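Local coordinates for protein acyl-coenzyme A oxidase acox-1.2 (Caenorhabditis elegans, PDB 5K3J) that catalyses the FAD-dependent desaturation of ascaroside-CoA with a five-carbon omega side chain, the first step of peroxisomal beta-oxidation in the making of ascaroside pheromones, at residues A305-I310 against S416-V421; E398-A403 against V420-A425. All coordinates share one frame; numbering follows the deposited sequence.

Contact 1: residues A305-I310 against S416-V421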
# COMPACT_ATOMS: atom_id res chain seq x y z
N ALA A 305 -9.35 6.30 -10.67
CA ALA A 305 -10.40 7.30 -10.77
C ALA A 305 -11.39 7.15 -9.62
O ALA A 305 -11.83 8.13 -9.03
CB ALA A 305 -11.11 7.18 -12.10
N HIS A 306 -11.71 5.90 -9.30
CA HIS A 306 -12.60 5.56 -8.19
C HIS A 306 -12.07 6.13 -6.88
O HIS A 306 -12.81 6.74 -6.11
CB HIS A 306 -12.75 4.03 -8.11
CG HIS A 306 -13.71 3.55 -7.07
ND1 HIS A 306 -14.42 2.38 -7.21
CD2 HIS A 306 -14.05 4.06 -5.86
CE1 HIS A 306 -15.17 2.19 -6.14
NE2 HIS A 306 -14.97 3.20 -5.30
N ALA A 307 -10.78 5.95 -6.63
CA ALA A 307 -10.15 6.47 -5.43
C ALA A 307 -10.23 7.99 -5.39
O ALA A 307 -10.57 8.59 -4.36
CB ALA A 307 -8.71 6.02 -5.34
N LEU A 308 -9.92 8.61 -6.52
CA LEU A 308 -9.90 10.07 -6.65
C LEU A 308 -11.30 10.66 -6.58
O LEU A 308 -11.47 11.81 -6.18
CB LEU A 308 -9.23 10.47 -7.96
CG LEU A 308 -7.77 10.03 -8.03
CD1 LEU A 308 -7.28 10.03 -9.47
CD2 LEU A 308 -6.92 10.94 -7.17
N THR A 309 -12.31 9.88 -6.96
CA THR A 309 -13.69 10.32 -6.88
C THR A 309 -14.07 10.54 -5.43
O THR A 309 -14.91 11.38 -5.10
CB THR A 309 -14.64 9.29 -7.53
OG1 THR A 309 -14.22 9.04 -8.88
CG2 THR A 309 -16.07 9.82 -7.55
N ILE A 310 -13.43 9.78 -4.54
CA ILE A 310 -13.68 9.86 -3.11
C ILE A 310 -12.83 10.94 -2.45
O ILE A 310 -13.31 11.70 -1.60
CB ILE A 310 -13.39 8.51 -2.43
CG1 ILE A 310 -14.23 7.41 -3.08
CG2 ILE A 310 -13.63 8.60 -0.92
CD1 ILE A 310 -13.69 6.02 -2.87
N SER A 416 -14.24 4.98 3.88
CA SER A 416 -13.61 5.63 2.74
C SER A 416 -13.52 4.67 1.56
O SER A 416 -13.63 5.08 0.40
CB SER A 416 -12.22 6.14 3.11
OG SER A 416 -11.29 5.07 3.13
N TYR A 417 -13.30 3.39 1.88
CA TYR A 417 -13.27 2.27 0.92
C TYR A 417 -12.03 2.27 0.03
O TYR A 417 -11.84 1.35 -0.78
CB TYR A 417 -14.54 2.27 0.06
CG TYR A 417 -14.84 0.94 -0.60
CD1 TYR A 417 -15.36 -0.12 0.13
CD2 TYR A 417 -14.60 0.75 -1.96
CE1 TYR A 417 -15.63 -1.33 -0.48
CE2 TYR A 417 -14.87 -0.46 -2.57
CZ TYR A 417 -15.38 -1.49 -1.82
OH TYR A 417 -15.65 -2.70 -2.42
N ILE A 418 -11.17 3.27 0.19
CA ILE A 418 -9.98 3.41 -0.65
C ILE A 418 -8.94 2.33 -0.33
O ILE A 418 -8.15 1.95 -1.19
CB ILE A 418 -9.37 4.81 -0.48
CG1 ILE A 418 -10.45 5.88 -0.72
CG2 ILE A 418 -8.20 5.01 -1.43
CD1 ILE A 418 -10.00 7.28 -0.45
N SER A 419 -8.97 1.83 0.89
CA SER A 419 -8.08 0.74 1.29
C SER A 419 -8.43 -0.54 0.54
O SER A 419 -7.54 -1.28 0.10
CB SER A 419 -8.14 0.50 2.80
OG SER A 419 -9.42 0.04 3.19
N VAL A 420 -9.73 -0.80 0.40
CA VAL A 420 -10.21 -1.93 -0.41
C VAL A 420 -9.71 -1.82 -1.84
O VAL A 420 -9.08 -2.75 -2.36
CB VAL A 420 -11.75 -2.00 -0.44
CG1 VAL A 420 -12.22 -3.00 -1.50
CG2 VAL A 420 -12.30 -2.35 0.94
N VAL A 421 -10.02 -0.69 -2.47
CA VAL A 421 -9.58 -0.38 -3.82
C VAL A 421 -8.08 -0.51 -3.96
O VAL A 421 -7.58 -0.97 -4.99
CB VAL A 421 -10.02 1.05 -4.22
CG1 VAL A 421 -9.51 1.39 -5.62
CG2 VAL A 421 -11.52 1.18 -4.15
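Ser416 OG, on the residue whose carbonyl oxygen meets Ile310, is hydrogen-bonded to Gly411 O and Ser413 O, which must share its one proton, and takes a weak bond from Ile418 N at 3.4 Å. This turn leads into helix 418-426, with Tyr417 as its N-cap residue. The helix start packs on helix 287-315 within the helical C-alpha1 domain of the acyl-CoA oxidases. The side chains of Ile310 and Ile418 run alongside each other, pointing opposite ways. Ile310 CG2 lies 3.9 Å from Ile418 CD1, and Ile310 CD1 rests 3.4 Å from Ser416 O, which Ser617 OG also hydrogen-bonds. The other branch of Ile418, CG2, meets Ala307 CB at 4.1 Å. An alanine in place of Ile418 would probably open a gap beside Ile310 CG2 and Ala307 CB. His306 has CG anti to the backbone N (chi1 -176°), which swings its ring under Val421. ND1 is hydrogen-bonded to Tyr106 OH and NE2 to Leu615 O, and the two bonds fix the ring's rotation. Val421 CG2 sits over the ring in a CH-pi contact, 4.1 Å from the centroid and 6° off the normal.

Contact 2: residues E398-A403 against V420-A425. With ATP (adenosine-5'-triphosphate), chain H.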
# COMPACT_ATOMS: atom_id res chain seq x y z
N GLU A 398 0.68 3.90 -5.87
CA GLU A 398 1.08 5.12 -5.17
C GLU A 398 -0.03 6.16 -5.19
O GLU A 398 -0.28 6.84 -4.19
CB GLU A 398 2.34 5.71 -5.81
CG GLU A 398 3.58 4.86 -5.65
CD GLU A 398 4.77 5.46 -6.38
OE1 GLU A 398 4.60 5.84 -7.56
OE2 GLU A 398 5.86 5.55 -5.78
N GLY A 399 -0.71 6.28 -6.33
CA GLY A 399 -1.79 7.23 -6.48
C GLY A 399 -2.94 6.98 -5.53
O GLY A 399 -3.46 7.90 -4.91
N ILE A 400 -3.33 5.71 -5.39
CA ILE A 400 -4.49 5.34 -4.59
C ILE A 400 -4.24 5.52 -3.09
O ILE A 400 -5.13 5.96 -2.36
CB ILE A 400 -4.93 3.89 -4.91
CG1 ILE A 400 -5.67 3.87 -6.26
CG2 ILE A 400 -5.84 3.33 -3.82
CD1 ILE A 400 -5.92 2.48 -6.79
N GLU A 401 -3.03 5.21 -2.64
CA GLU A 401 -2.66 5.48 -1.25
C GLU A 401 -2.70 6.98 -0.96
O GLU A 401 -3.17 7.40 0.10
CB GLU A 401 -1.26 4.94 -0.94
CG GLU A 401 -1.23 3.49 -0.48
CD GLU A 401 -2.11 3.24 0.73
OE1 GLU A 401 -1.56 2.97 1.83
OE2 GLU A 401 -3.35 3.30 0.59
N GLN A 402 -2.20 7.78 -1.90
CA GLN A 402 -2.22 9.23 -1.79
C GLN A 402 -3.66 9.72 -1.68
O GLN A 402 -3.96 10.65 -0.93
CB GLN A 402 -1.53 9.88 -3.00
CG GLN A 402 -0.01 9.79 -2.97
CD GLN A 402 0.57 10.56 -1.80
OE1 GLN A 402 0.02 11.59 -1.39
NE2 GLN A 402 1.67 10.07 -1.25
N ALA A 403 -4.55 9.05 -2.40
CA ALA A 403 -5.96 9.38 -2.38
C ALA A 403 -6.57 9.12 -1.00
O ALA A 403 -7.40 9.90 -0.52
CB ALA A 403 -6.71 8.60 -3.44
N VAL A 420 -9.73 -0.80 0.40
CA VAL A 420 -10.21 -1.93 -0.41
C VAL A 420 -9.71 -1.82 -1.84
O VAL A 420 -9.08 -2.75 -2.36
CB VAL A 420 -11.75 -2.00 -0.44
CG1 VAL A 420 -12.22 -3.00 -1.50
CG2 VAL A 420 -12.30 -2.35 0.94
N VAL A 421 -10.02 -0.69 -2.47
CA VAL A 421 -9.58 -0.38 -3.82
C VAL A 421 -8.08 -0.51 -3.96
O VAL A 421 -7.58 -0.97 -4.99
CB VAL A 421 -10.02 1.05 -4.22
CG1 VAL A 421 -9.51 1.39 -5.62
CG2 VAL A 421 -11.52 1.18 -4.15
N TYR A 422 -7.35 -0.13 -2.92
CA TYR A 422 -5.91 -0.28 -2.96
C TYR A 422 -5.56 -1.76 -2.95
O TYR A 422 -4.83 -2.24 -3.82
CB TYR A 422 -5.22 0.40 -1.79
CG TYR A 422 -3.74 0.15 -1.80
CD1 TYR A 422 -2.93 0.78 -2.72
CD2 TYR A 422 -3.16 -0.77 -0.94
CE1 TYR A 422 -1.57 0.54 -2.77
CE2 TYR A 422 -1.81 -1.03 -0.97
CZ TYR A 422 -1.02 -0.37 -1.90
OH TYR A 422 0.34 -0.60 -1.96
N GLY A 423 -6.10 -2.50 -1.97
CA GLY A 423 -5.83 -3.92 -1.84
C GLY A 423 -6.13 -4.71 -3.10
O GLY A 423 -5.37 -5.60 -3.48
N ILE A 424 -7.25 -4.38 -3.74
CA ILE A 424 -7.67 -5.06 -4.96
C ILE A 424 -6.70 -4.80 -6.13
O ILE A 424 -6.13 -5.74 -6.69
CB ILE A 424 -9.09 -4.62 -5.38
CG1 ILE A 424 -10.14 -5.25 -4.46
CG2 ILE A 424 -9.38 -5.00 -6.82
CD1 ILE A 424 -10.13 -6.76 -4.47
N ALA A 425 -6.51 -3.54 -6.47
CA ALA A 425 -5.75 -3.17 -7.66
C ALA A 425 -4.26 -3.48 -7.54
O ALA A 425 -3.63 -3.88 -8.52
CB ALA A 425 -5.94 -1.69 -7.96
PG ATP H . 11.05 14.38 -4.00
O1G ATP H . 12.12 14.26 -5.06
O2G ATP H . 10.61 15.80 -3.73
O3G ATP H . 11.28 13.55 -2.76
PB ATP H . 9.22 14.25 -6.11
O1B ATP H . 8.92 13.05 -6.97
O2B ATP H . 10.18 15.31 -6.61
O3B ATP H . 9.74 13.73 -4.68
PA ATP H . 7.04 14.90 -4.38
O1A ATP H . 7.99 14.90 -3.21
O2A ATP H . 5.94 15.93 -4.40
O3A ATP H . 7.81 14.96 -5.80
O5' ATP H . 6.35 13.45 -4.45
C5' ATP H . 5.14 13.28 -5.19
C4' ATP H . 4.14 12.52 -4.35
O4' ATP H . 4.80 11.91 -3.23
C3' ATP H . 3.09 13.47 -3.79
O3' ATP H . 1.79 12.97 -4.09
C2' ATP H . 3.28 13.45 -2.29
O2' ATP H . 2.02 13.43 -1.63
C1' ATP H . 4.04 12.15 -2.04
N9 ATP H . 4.88 12.21 -0.82
C8 ATP H . 6.18 12.59 -0.74
N7 ATP H . 6.63 12.51 0.53
C5 ATP H . 5.62 12.06 1.30
C6 ATP H . 5.42 11.74 2.73
N6 ATP H . 6.43 11.90 3.63
N1 ATP H . 4.21 11.30 3.12
C2 ATP H . 3.21 11.14 2.24
N3 ATP H . 3.31 11.41 0.92
C4 ATP H . 4.47 11.86 0.40
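Ile400 and Tyr422 meet where two antiparallel helices come side by side. The axes of 398-403 and 420-425 pass 9.5 Å apart, at 169° between their directions. The apolar contacts centre on Ile400, whose two branches reach different partners. CG2, anti to the backbone N, touches Tyr422 CB at 3.6 Å and lies at the edge of the tyrosine ring. CD1, at the end of the longer branch, reaches Val421 CG1 at 3.9 Å and Ala425 CB at 4.3 Å.

The aromatic contact is a CH-pi one. Glu401 bends at chi2 (-57°) and lays CG over one face of the Tyr422 ring, 4.0 Å from its centroid and displaced toward the rim.

No hydrogen bond joins the two segments; the polar ends of Glu401, Gln402 and Tyr422 pair with groups beyond them. Glu401 OE1 and Tyr422 OH are each hydrogen-bonded to the other's counterpart in the second subunit, which ties the dimer together twice, and a salt bridge from OE1 to Arg404 NH2 is likely to keep the buried glutamate ionised.

On another side of the helix, Gln402 grips ATP with both ends of its amide. OE1 accepts from ATP O2' at 2.7 Å, and NE2 donates to ATP N3 at 3.0 Å, nearly straight. Arg341 NE also bonds Gln402 OE1, and His340 and residues of the second subunit complete this nucleotide site.

Helix 287-315 lies against both helices: Leu304 and Ala307 touch Ile400, Phe303 touches Ala425, and Gln300 NE2 bonds Ala425 O.

Both contacts are buried, and both use helix 418-426. Contact 1 sets the start of that helix against helix 287-315; contact 2 lays the turns that follow along helix 379-405. Val421 serves both, one methyl to each side. The two also touch directly: Ala307 CB meets Ile400 CG1 and Ala403 CB, both at 3.8 Å, so the three helices share one apolar core. Their polar chemistry differs with place. In contact 1 the turn, the histidine and Tyr417 bond to backbone oxygens, hydroxyls and the Glu107 carboxylate of the same subunit. Contact 2 lies at the dimer interface, where its polar groups reach the second subunit and the shared ATP.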